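Local atomic coordinates of transcriptional regulator (TetR/AcrR family) (PDB entry 5GP9), a protein that probably represses fatty acid degradation genes by binding operator DNA as a TetR-family regulator, with fatty acyl ligands as its likely effectors. Residues I19-V29 / I43-L54; F65-M73 / I85-Q93. All coordinates share one frame; numbering follows the deposited sequence.

Interaction 1 of 2, residues I19-V29 / I43-L54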
loop_
_atom_site.group_PDB
_atom_site.type_symbol
_atom_site.label_atom_id
_atom_site.label_comp_id
_atom_site.label_asym_id
_atom_site.label_seq_id
_atom_site.Cartn_x
_atom_site.Cartn_y
_atom_site.Cartn_z
ATOM N N ILE A 19 -8.703 18.771 1.338
ATOM C CA ILE A 19 -8.722 17.336 1.569
ATOM C C ILE A 19 -7.598 16.955 2.482
ATOM O O ILE A 19 -7.806 16.137 3.371
ATOM C CB ILE A 19 -8.747 16.511 0.281
ATOM C CG1 ILE A 19 -10.031 16.731 -0.545
ATOM C CG2 ILE A 19 -8.522 15.024 0.539
ATOM C CD1 ILE A 19 -10.018 16.188 -1.963
ATOM N N ALA A 20 -6.429 17.539 2.324
ATOM C CA ALA A 20 -5.294 17.189 3.176
ATOM C C ALA A 20 -5.595 17.666 4.603
ATOM O O ALA A 20 -5.393 16.960 5.576
ATOM C CB ALA A 20 -4.046 17.830 2.679
ATOM N N GLU A 21 -6.148 18.861 4.715
ATOM C CA GLU A 21 -6.271 19.486 6.031
ATOM C C GLU A 21 -7.367 18.906 6.868
ATOM O O GLU A 21 -7.190 18.772 8.078
ATOM C CB GLU A 21 -6.511 20.990 5.899
ATOM C CG GLU A 21 -5.222 21.785 5.675
ATOM C CD GLU A 21 -5.467 23.300 5.598
ATOM O OE1 GLU A 21 -6.519 23.774 6.133
ATOM O OE2 GLU A 21 -4.616 24.015 5.008
ATOM N N HIS A 22 -8.523 18.664 6.274
ATOM C CA HIS A 22 -9.705 18.197 6.973
ATOM C C HIS A 22 -10.110 16.794 6.635
ATOM O O HIS A 22 -11.057 16.275 7.219
ATOM C CB HIS A 22 -10.892 19.143 6.679
ATOM C CG HIS A 22 -10.633 20.558 7.108
ATOM N ND1 HIS A 22 -10.805 21.640 6.274
ATOM C CD2 HIS A 22 -10.136 21.051 8.270
ATOM C CE1 HIS A 22 -10.419 22.738 6.901
ATOM N NE2 HIS A 22 -10.025 22.411 8.117
ATOM N N GLY A 23 -9.445 16.180 5.662
ATOM C CA GLY A 23 -9.699 14.817 5.319
ATOM C C GLY A 23 -10.798 14.801 4.372
ATOM O O GLY A 23 -11.582 15.768 4.306
ATOM N N TYR A 24 -10.895 13.708 3.619
ATOM C CA TYR A 24 -11.758 13.626 2.455
ATOM C C TYR A 24 -13.231 13.692 2.791
ATOM O O TYR A 24 -14.025 14.317 2.054
ATOM C CB TYR A 24 -11.521 12.369 1.638
ATOM C CG TYR A 24 -12.474 12.149 0.435
ATOM C CD1 TYR A 24 -12.398 12.914 -0.696
ATOM C CD2 TYR A 24 -13.425 11.127 0.446
ATOM C CE1 TYR A 24 -13.225 12.706 -1.766
ATOM C CE2 TYR A 24 -14.258 10.909 -0.637
ATOM C CZ TYR A 24 -14.164 11.708 -1.723
ATOM O OH TYR A 24 -14.983 11.525 -2.785
ATOM N N HIS A 25 -13.599 12.990 3.849
ATOM C CA HIS A 25 -14.994 12.924 4.234
ATOM C C HIS A 25 -15.562 14.293 4.618
ATOM O O HIS A 25 -16.629 14.651 4.180
ATOM C CB HIS A 25 -15.187 11.934 5.390
ATOM C CG HIS A 25 -14.773 10.529 5.057
ATOM N ND1 HIS A 25 -13.944 9.783 5.874
ATOM C CD2 HIS A 25 -15.055 9.743 3.990
ATOM C CE1 HIS A 25 -13.753 8.590 5.339
ATOM N NE2 HIS A 25 -14.406 8.544 4.192
ATOM N N GLN A 26 -14.870 15.012 5.481
ATOM C CA GLN A 26 -15.236 16.361 5.840
ATOM C C GLN A 26 -15.008 17.438 4.745
ATOM O O GLN A 26 -15.528 18.543 4.862
ATOM C CB GLN A 26 -14.456 16.787 7.078
ATOM C CG GLN A 26 -14.949 16.159 8.357
ATOM C CD GLN A 26 -14.200 16.670 9.567
ATOM O OE1 GLN A 26 -13.337 17.557 9.473
ATOM N NE2 GLN A 26 -14.534 16.119 10.722
ATOM N N ALA A 27 -14.211 17.165 3.720
ATOM C CA ALA A 27 -14.038 18.125 2.624
ATOM C C ALA A 27 -15.408 18.277 1.953
ATOM O O ALA A 27 -16.102 17.301 1.776
ATOM C CB ALA A 27 -12.999 17.633 1.625
ATOM N N GLN A 28 -15.825 19.504 1.668
ATOM C CA GLN A 28 -17.059 19.783 0.967
ATOM C C GLN A 28 -16.802 20.800 -0.097
ATOM O O GLN A 28 -15.933 21.633 0.050
ATOM C CB GLN A 28 -18.092 20.350 1.938
ATOM C CG GLN A 28 -19.007 19.279 2.536
ATOM C CD GLN A 28 -19.200 19.496 3.996
ATOM O OE1 GLN A 28 -19.237 20.639 4.457
ATOM N NE2 GLN A 28 -19.262 18.409 4.752
ATOM N N VAL A 29 -17.619 20.786 -1.113
ATOM C CA VAL A 29 -17.445 21.657 -2.249
ATOM C C VAL A 29 -17.477 23.123 -1.837
ATOM O O VAL A 29 -16.640 23.901 -2.337
ATOM C CB VAL A 29 -18.452 21.317 -3.354
ATOM C CG1 VAL A 29 -18.513 22.415 -4.417
ATOM C CG2 VAL A 29 -18.118 19.976 -3.971
ATOM N N ILE A 43 -17.488 26.095 -9.028
ATOM C CA ILE A 43 -16.984 24.681 -8.914
ATOM C C ILE A 43 -17.760 23.779 -9.854
ATOM O O ILE A 43 -17.197 22.948 -10.545
ATOM C CB ILE A 43 -16.991 24.049 -7.483
ATOM C CG1 ILE A 43 -16.309 24.904 -6.438
ATOM C CG2 ILE A 43 -16.256 22.691 -7.496
ATOM C CD1 ILE A 43 -14.842 25.099 -6.679
ATOM N N TYR A 44 -19.085 23.953 -9.939
ATOM C CA TYR A 44 -19.911 22.973 -10.614
ATOM C C TYR A 44 -19.916 23.183 -12.081
ATOM O O TYR A 44 -20.330 22.333 -12.800
ATOM C CB TYR A 44 -21.337 22.950 -10.045
ATOM C CG TYR A 44 -21.408 22.505 -8.624
ATOM C CD1 TYR A 44 -21.220 21.164 -8.301
ATOM C CD2 TYR A 44 -21.761 23.367 -7.608
ATOM C CE1 TYR A 44 -21.292 20.723 -6.992
ATOM C CE2 TYR A 44 -21.871 22.920 -6.285
ATOM C CZ TYR A 44 -21.649 21.575 -6.005
ATOM O OH TYR A 44 -21.682 21.093 -4.733
ATOM N N LEU A 45 -19.381 24.292 -12.549
ATOM C CA LEU A 45 -19.086 24.445 -13.946
ATOM C C LEU A 45 -17.924 23.546 -14.376
ATOM O O LEU A 45 -17.825 23.179 -15.535
ATOM C CB LEU A 45 -18.693 25.894 -14.254
ATOM C CG LEU A 45 -19.732 27.006 -14.049
ATOM C CD1 LEU A 45 -19.269 28.301 -14.751
ATOM C CD2 LEU A 45 -21.091 26.561 -14.557
ATOM N N TYR A 46 -17.040 23.203 -13.428
ATOM C CA TYR A 46 -15.821 22.456 -13.711
ATOM C C TYR A 46 -15.934 20.971 -13.370
ATOM O O TYR A 46 -15.401 20.155 -14.097
ATOM C CB TYR A 46 -14.643 23.087 -12.950
ATOM C CG TYR A 46 -14.056 24.299 -13.662
ATOM C CD1 TYR A 46 -14.651 25.557 -13.573
ATOM C CD2 TYR A 46 -12.814 24.180 -14.373
ATOM C CE1 TYR A 46 -14.122 26.660 -14.285
ATOM C CE2 TYR A 46 -12.258 25.283 -15.038
ATOM C CZ TYR A 46 -12.862 26.516 -14.975
ATOM O OH TYR A 46 -12.278 27.590 -15.677
ATOM N N PHE A 47 -16.620 20.679 -12.277
ATOM C CA PHE A 47 -16.726 19.377 -11.620
ATOM C C PHE A 47 -18.147 19.117 -11.042
ATOM O O PHE A 47 -18.719 19.992 -10.388
ATOM C CB PHE A 47 -15.745 19.313 -10.449
ATOM C CG PHE A 47 -14.322 19.588 -10.853
ATOM C CD1 PHE A 47 -13.560 18.658 -11.524
ATOM C CD2 PHE A 47 -13.764 20.813 -10.550
ATOM C CE1 PHE A 47 -12.278 18.941 -11.964
ATOM C CE2 PHE A 47 -12.468 21.042 -10.916
ATOM C CZ PHE A 47 -11.770 20.145 -11.640
ATOM N N ASN A 48 -18.631 17.876 -11.142
ATOM C CA ASN A 48 -19.990 17.505 -10.642
ATOM C C ASN A 48 -20.128 17.440 -9.127
ATOM O O ASN A 48 -21.143 17.816 -8.569
ATOM C CB ASN A 48 -20.424 16.149 -11.297
ATOM C CG ASN A 48 -20.710 16.274 -12.809
ATOM O OD1 ASN A 48 -21.866 16.410 -13.189
ATOM N ND2 ASN A 48 -19.686 16.263 -13.667
ATOM N N ASN A 49 -19.092 16.987 -8.422
ATOM C CA ASN A 49 -19.150 16.770 -7.020
ATOM C C ASN A 49 -17.719 16.527 -6.557
ATOM O O ASN A 49 -16.790 16.545 -7.385
ATOM C CB ASN A 49 -20.055 15.548 -6.659
ATOM C CG ASN A 49 -19.465 14.224 -7.094
ATOM O OD1 ASN A 49 -18.605 14.151 -8.016
ATOM N ND2 ASN A 49 -19.960 13.122 -6.452
ATOM N N LYS A 50 -17.584 16.318 -5.269
ATOM C CA LYS A 50 -16.288 16.119 -4.631
ATOM C C LYS A 50 -15.455 15.004 -5.269
ATOM O O LYS A 50 -14.253 15.130 -5.425
ATOM C CB LYS A 50 -16.535 15.864 -3.148
ATOM C CG LYS A 50 -15.307 15.547 -2.333
ATOM C CD LYS A 50 -15.611 15.574 -0.862
ATOM C CE LYS A 50 -16.674 14.557 -0.445
ATOM N NZ LYS A 50 -16.460 14.365 1.008
ATOM N N GLU A 51 -16.103 13.888 -5.618
ATOM C CA GLU A 51 -15.402 12.735 -6.214
ATOM C C GLU A 51 -14.841 13.014 -7.508
ATOM O O GLU A 51 -13.724 12.583 -7.861
ATOM C CB GLU A 51 -16.332 11.493 -6.365
ATOM C CG GLU A 51 -16.163 10.544 -5.212
ATOM C CD GLU A 51 -16.816 9.183 -5.371
ATOM O OE1 GLU A 51 -16.998 8.691 -6.548
ATOM O OE2 GLU A 51 -17.123 8.670 -4.252
ATOM N N ASP A 52 -15.590 13.775 -8.270
ATOM C CA ASP A 52 -15.157 14.115 -9.569
ATOM C C ASP A 52 -13.908 15.028 -9.492
ATOM O O ASP A 52 -12.976 14.873 -10.352
ATOM C CB ASP A 52 -16.280 14.826 -10.306
ATOM C CG ASP A 52 -15.932 15.155 -11.712
ATOM O OD1 ASP A 52 -15.155 14.450 -12.386
ATOM O OD2 ASP A 52 -16.408 16.166 -12.200
ATOM N N VAL A 53 -13.900 15.908 -8.493
ATOM C CA VAL A 53 -12.708 16.837 -8.241
ATOM C C VAL A 53 -11.459 15.995 -7.941
ATOM O O VAL A 53 -10.400 16.142 -8.603
ATOM C CB VAL A 53 -12.905 17.807 -7.042
ATOM C CG1 VAL A 53 -11.647 18.697 -6.879
ATOM C CG2 VAL A 53 -14.163 18.699 -7.179
ATOM N N LEU A 54 -11.647 15.066 -7.037
ATOM C CA LEU A 54 -10.594 14.087 -6.640
ATOM C C LEU A 54 -10.033 13.214 -7.746
ATOM O O LEU A 54 -8.825 13.179 -7.959
ATOM C CB LEU A 54 -11.085 13.289 -5.445
ATOM C CG LEU A 54 -10.132 12.268 -4.763
ATOM C CD1 LEU A 54 -8.963 12.982 -4.141
ATOM C CD2 LEU A 54 -10.846 11.435 -3.741
#

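Interaction 2 of 2, residues F65-M73 / I85-Q93. With PLM (palmitic acid), chain E.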
loop_
_atom_site.group_PDB
_atom_site.type_symbol
_atom_site.label_atom_id
_atom_site.label_comp_id
_atom_site.label_asym_id
_atom_site.label_seq_id
_atom_site.Cartn_x
_atom_site.Cartn_y
_atom_site.Cartn_z
ATOM N N PHE A 65 3.269 13.718 -14.135
ATOM C CA PHE A 65 4.307 12.944 -13.406
ATOM C C PHE A 65 4.929 11.906 -14.290
ATOM O O PHE A 65 6.128 11.876 -14.392
ATOM C CB PHE A 65 3.674 12.360 -12.174
ATOM C CG PHE A 65 4.548 11.385 -11.412
ATOM C CD1 PHE A 65 5.776 11.772 -10.895
ATOM C CD2 PHE A 65 4.143 10.079 -11.265
ATOM C CE1 PHE A 65 6.546 10.851 -10.209
ATOM C CE2 PHE A 65 4.846 9.192 -10.506
ATOM C CZ PHE A 65 6.063 9.566 -9.968
ATOM N N VAL A 66 4.111 11.068 -14.939
ATOM C CA VAL A 66 4.611 10.016 -15.791
ATOM C C VAL A 66 5.372 10.633 -16.999
ATOM O O VAL A 66 6.469 10.158 -17.358
ATOM C CB VAL A 66 3.516 8.974 -16.206
ATOM C CG1 VAL A 66 2.858 8.349 -14.976
ATOM C CG2 VAL A 66 2.463 9.574 -17.115
ATOM N N ASP A 67 4.820 11.699 -17.585
ATOM C CA ASP A 67 5.448 12.383 -18.752
ATOM C C ASP A 67 6.810 12.941 -18.413
ATOM O O ASP A 67 7.752 12.800 -19.205
ATOM C CB ASP A 67 4.569 13.535 -19.280
ATOM C CG ASP A 67 3.402 13.053 -20.120
ATOM O OD1 ASP A 67 3.366 11.868 -20.503
ATOM O OD2 ASP A 67 2.505 13.868 -20.419
ATOM N N LYS A 68 6.915 13.560 -17.248
ATOM C CA LYS A 68 8.224 14.031 -16.745
ATOM C C LYS A 68 9.225 12.924 -16.502
ATOM O O LYS A 68 10.424 13.130 -16.741
ATOM C CB LYS A 68 8.085 14.794 -15.457
ATOM C CG LYS A 68 7.549 16.179 -15.678
ATOM C CD LYS A 68 7.409 16.936 -14.375
ATOM C CE LYS A 68 6.916 18.345 -14.667
ATOM N NZ LYS A 68 6.317 18.975 -13.474
ATOM N N ILE A 69 8.772 11.767 -15.998
ATOM C CA ILE A 69 9.686 10.668 -15.787
ATOM C C ILE A 69 10.199 10.204 -17.103
ATOM O O ILE A 69 11.446 10.086 -17.308
ATOM C CB ILE A 69 9.072 9.515 -14.953
ATOM C CG1 ILE A 69 8.813 10.022 -13.564
ATOM C CG2 ILE A 69 10.018 8.298 -14.855
ATOM C CD1 ILE A 69 8.018 9.050 -12.680
ATOM N N ARG A 70 9.254 9.978 -18.002
ATOM C CA ARG A 70 9.530 9.405 -19.291
ATOM C C ARG A 70 10.574 10.226 -20.083
ATOM O O ARG A 70 11.423 9.652 -20.765
ATOM C CB ARG A 70 8.220 9.293 -20.049
ATOM C CG ARG A 70 8.260 8.390 -21.238
ATOM C CD ARG A 70 6.890 8.421 -21.911
ATOM N NE ARG A 70 5.863 7.666 -21.177
ATOM C CZ ARG A 70 5.820 6.333 -21.149
ATOM N NH1 ARG A 70 6.761 5.616 -21.757
ATOM N NH2 ARG A 70 4.860 5.706 -20.485
ATOM N N SER A 71 10.541 11.541 -19.956
ATOM C CA SER A 71 11.473 12.395 -20.699
ATOM C C SER A 71 12.815 12.547 -19.980
ATOM O O SER A 71 13.858 12.707 -20.636
ATOM C CB SER A 71 10.843 13.745 -21.063
ATOM O OG SER A 71 10.827 14.621 -19.971
ATOM N N GLN A 72 12.829 12.507 -18.652
ATOM C CA GLN A 72 14.112 12.528 -17.955
ATOM C C GLN A 72 14.879 11.262 -18.184
ATOM O O GLN A 72 16.096 11.306 -18.275
ATOM C CB GLN A 72 13.947 12.716 -16.481
ATOM C CG GLN A 72 13.441 14.051 -16.134
ATOM C CD GLN A 72 13.471 14.196 -14.672
ATOM O OE1 GLN A 72 14.191 13.454 -13.976
ATOM N NE2 GLN A 72 12.710 15.137 -14.165
ATOM N N MET A 73 14.134 10.146 -18.231
ATOM C CA MET A 73 14.659 8.821 -18.514
ATOM C C MET A 73 15.192 8.757 -19.931
ATOM O O MET A 73 16.220 8.155 -20.160
ATOM C CB MET A 73 13.543 7.768 -18.379
ATOM C CG MET A 73 13.272 7.380 -16.947
ATOM S SD MET A 73 12.504 5.740 -16.729
ATOM C CE MET A 73 11.166 5.801 -17.814
ATOM N N ILE A 85 16.385 7.599 -11.705
ATOM C CA ILE A 85 15.549 8.703 -12.130
ATOM C C ILE A 85 14.087 8.558 -11.707
ATOM O O ILE A 85 13.473 9.500 -11.186
ATOM C CB ILE A 85 15.609 8.894 -13.670
ATOM C CG1 ILE A 85 16.961 9.569 -14.007
ATOM C CG2 ILE A 85 14.461 9.753 -14.207
ATOM C CD1 ILE A 85 17.269 9.668 -15.500
ATOM N N LEU A 86 13.611 7.335 -11.811
ATOM C CA LEU A 86 12.217 7.033 -11.427
ATOM C C LEU A 86 12.062 7.144 -9.909
ATOM O O LEU A 86 11.131 7.821 -9.462
ATOM C CB LEU A 86 11.781 5.652 -11.945
ATOM C CG LEU A 86 10.309 5.279 -11.689
ATOM C CD1 LEU A 86 9.674 4.549 -12.882
ATOM C CD2 LEU A 86 10.318 4.434 -10.438
ATOM N N VAL A 87 12.945 6.546 -9.126
ATOM C CA VAL A 87 12.871 6.655 -7.652
ATOM C C VAL A 87 12.969 8.119 -7.189
ATOM O O VAL A 87 12.214 8.599 -6.367
ATOM C CB VAL A 87 13.940 5.770 -7.008
ATOM C CG1 VAL A 87 13.988 5.919 -5.528
ATOM C CG2 VAL A 87 13.657 4.286 -7.405
ATOM N N ASN A 88 13.949 8.806 -7.754
ATOM C CA ASN A 88 14.177 10.181 -7.436
ATOM C C ASN A 88 13.009 11.083 -7.771
ATOM O O ASN A 88 12.590 11.834 -6.907
ATOM C CB ASN A 88 15.490 10.625 -8.078
ATOM C CG ASN A 88 15.820 12.040 -7.732
ATOM O OD1 ASN A 88 16.049 12.366 -6.541
ATOM N ND2 ASN A 88 15.746 12.926 -8.736
ATOM N N MET A 89 12.373 10.930 -8.938
ATOM C CA MET A 89 11.189 11.716 -9.302
ATOM C C MET A 89 9.933 11.362 -8.513
ATOM O O MET A 89 9.159 12.245 -8.178
ATOM C CB MET A 89 10.908 11.572 -10.797
ATOM C CG MET A 89 11.925 12.278 -11.679
ATOM S SD MET A 89 11.717 14.094 -11.596
ATOM C CE MET A 89 9.977 14.268 -11.924
ATOM N N HIS A 90 9.720 10.087 -8.160
ATOM C CA HIS A 90 8.629 9.744 -7.282
ATOM C C HIS A 90 8.720 10.456 -5.942
ATOM O O HIS A 90 7.752 11.050 -5.459
ATOM C CB HIS A 90 8.570 8.181 -7.155
ATOM C CG HIS A 90 7.375 7.622 -6.424
ATOM N ND1 HIS A 90 6.677 6.522 -6.874
ATOM C CD2 HIS A 90 6.736 8.013 -5.297
ATOM C CE1 HIS A 90 5.725 6.224 -6.013
ATOM N NE2 HIS A 90 5.717 7.122 -5.061
ATOM N N PHE A 91 9.908 10.410 -5.329
ATOM C CA PHE A 91 10.108 10.904 -3.993
ATOM C C PHE A 91 10.102 12.455 -4.096
ATOM O O PHE A 91 9.536 13.124 -3.186
ATOM C CB PHE A 91 11.451 10.369 -3.403
ATOM C CG PHE A 91 11.365 8.940 -2.851
ATOM C CD1 PHE A 91 10.225 8.150 -3.032
ATOM C CD2 PHE A 91 12.427 8.390 -2.258
ATOM C CE1 PHE A 91 10.173 6.850 -2.545
ATOM C CE2 PHE A 91 12.434 7.106 -1.799
ATOM C CZ PHE A 91 11.297 6.304 -1.958
ATOM N N LYS A 92 10.737 12.962 -5.154
ATOM C CA LYS A 92 10.842 14.438 -5.339
ATOM C C LYS A 92 9.474 15.101 -5.423
ATOM O O LYS A 92 9.207 16.127 -4.784
ATOM C CB LYS A 92 11.671 14.716 -6.596
ATOM C CG LYS A 92 11.883 16.143 -7.040
ATOM C CD LYS A 92 11.773 16.251 -8.571
ATOM C CE LYS A 92 11.441 17.655 -9.071
ATOM N NZ LYS A 92 10.346 18.342 -8.318
ATOM N N GLN A 93 8.617 14.535 -6.241
ATOM C CA GLN A 93 7.291 15.117 -6.454
ATOM C C GLN A 93 6.482 15.188 -5.161
ATOM O O GLN A 93 5.770 16.140 -4.941
ATOM C CB GLN A 93 6.529 14.412 -7.574
ATOM C CG GLN A 93 7.317 14.281 -8.873
ATOM C CD GLN A 93 7.096 15.339 -9.900
ATOM O OE1 GLN A 93 6.164 15.266 -10.693
ATOM N NE2 GLN A 93 8.020 16.295 -9.957
HETATM C C1 PLM E . -2.296 -0.165 -4.149
HETATM O O1 PLM E . -1.064 -0.042 -3.988
HETATM O O2 PLM E . -2.856 -1.181 -3.740
HETATM C C2 PLM E . -3.139 0.908 -4.845
HETATM C C3 PLM E . -3.127 2.238 -4.059
HETATM C C4 PLM E . -4.128 3.329 -4.514
HETATM C C5 PLM E . -3.650 4.645 -5.198
HETATM C C6 PLM E . -2.163 4.971 -5.074
HETATM C C7 PLM E . -1.763 6.399 -5.406
HETATM C C8 PLM E . -0.317 6.563 -5.070
HETATM C C9 PLM E . 0.602 6.737 -6.236
HETATM C CA PLM E . 1.455 7.911 -5.993
HETATM C CB PLM E . 2.505 7.900 -7.086
HETATM C CC PLM E . 3.372 9.132 -6.913
HETATM C CD PLM E . 2.453 10.357 -6.859
HETATM C CE PLM E . 2.792 11.535 -7.734
HETATM C CF PLM E . 1.461 12.209 -8.063
HETATM C CG PLM E . 1.763 13.482 -8.773
#

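Interaction 1 of 2, residues I19-V29 / I43-L54
Lys50 and Tyr24 carry this contact, which closes the three-helix DNA-binding head of a TetR-type regulator back onto the start of helix 50-74. Lys50 CB lies near Val29 CG2. Further out, Lys50 CG touches the Tyr24 ring at CE1 (3.6 Å), helped by a chi1 of 176° that sets CG opposite the backbone N. Lys50 CD passes 4.2 Å from Ala27 CB. The chain then bends at chi3 (60°), which brings CE over one face of the phenol and directs the ammonium to the C-terminal end of helix 8-26. There Lys50 NZ donates to Tyr24 O (2.7 Å) and to Ala27 O (3.1 Å). The same NZ lies 4.3 Å from the Tyr24 ring centroid, only 5° from the ring normal, a cation-pi geometry. The charge is thus held by two carbonyls and an aromatic face, and the end of helix 8-26 would probably add a favourable field.

Beside the lysine, Leu54 CD2 packs on Tyr24 CE1, and Leu54 CD1 reaches Ile19 CD1 at 4.0 Å. At the other end Val29 CG1 touches both Ile43 and the hydroxyl end of Tyr44, 3.8 Å from Ile43 CB and 3.6 Å from Tyr44 CZ. Asn49 N-caps helix 50-74, its OD1 accepting from Asp52 N in a capping bond that probably helps to hold the first turn, on which Lys50 stands.

Around this joint, Ile43 rests on Ile11 of helix 8-26 and Val53 on Ala15. Ile19 meets Val103 and Glu107 of helix 98-107, Tyr24 N bonds to Glu107 OE1, and Leu54 touches Leu108, so the head is seated against the ligand-binding part of the same chain.

Interaction 2 of 2, residues F65-M73 / I85-Q93
His90 ND1 is hydrogen-bonded to Tyr126 OH of helix 113-139, a bond that helps to fix the turn of the imidazole which Phe65 approaches from across the contact. Segments 65-73 and 85-93 form an antiparallel helix pair in the all-helical ligand-binding domain of the TetR fold, their local axes 9.8 Å apart and their directions at 147°. Phe65 points an edge toward the face of His90 in an offset edge-to-face pair, with centroids 6.0 Å apart and planes at 90°.

Both rings line the site of the bound palmitic acid. Its carbon CE sits 4.0 Å above the centre of the Phe65 ring, while Ile69 CD1 covers the opposite face, so the phenyl is held between the lipid tail and its own helix. Palmitate carbon CC stands 3.6 Å above the imidazole plane of His90, toward the ring's rim. A chi1 of 172° at Phe65, placing CG opposite the backbone N, directs the ring between Ile69 CD1 and the acyl chain. At the edge of the Phe65 ring, near its plane, Gln93 OE1 comes within 3.5 Å of Phe65 CD1, though the Gln93 side chain is modelled with some strain.

Beyond the aromatic pair the packing is mostly apolar. Met89 and Ile69 run alongside one another with opposed directions, Met89 CB 3.8 Å from Ile69 CG1; the thioether end of Met89 is less surely placed. Ile69 and Met73 also lean on Leu129 of helix 113-139. The far end of the interface is made by the branch methyl of Ile85, whose CG2 touches Met73 CG at 3.8 Å.

How the interactions relate
From the N terminus, helix 8-26 delivers residues 19-29 to interaction 1, which closes a loop of 13 intervening residues holding most of the predicted helix-turn-helix motif. Its second segment already begins helix 50-74. That helix continues into interaction 2, where 65-73 meets 85-93 after the turn leading into helix 79-95, with 11 residues between them. The two loops stand in series, neither nested nor crossed. Their centres are 27 Å apart and their nearest atoms about 13 Å, on opposite sides of the chain's centre. Helix 50-74 therefore joins DNA-binding head and lipid site, consistent with a route by which ligand binding could influence operator binding.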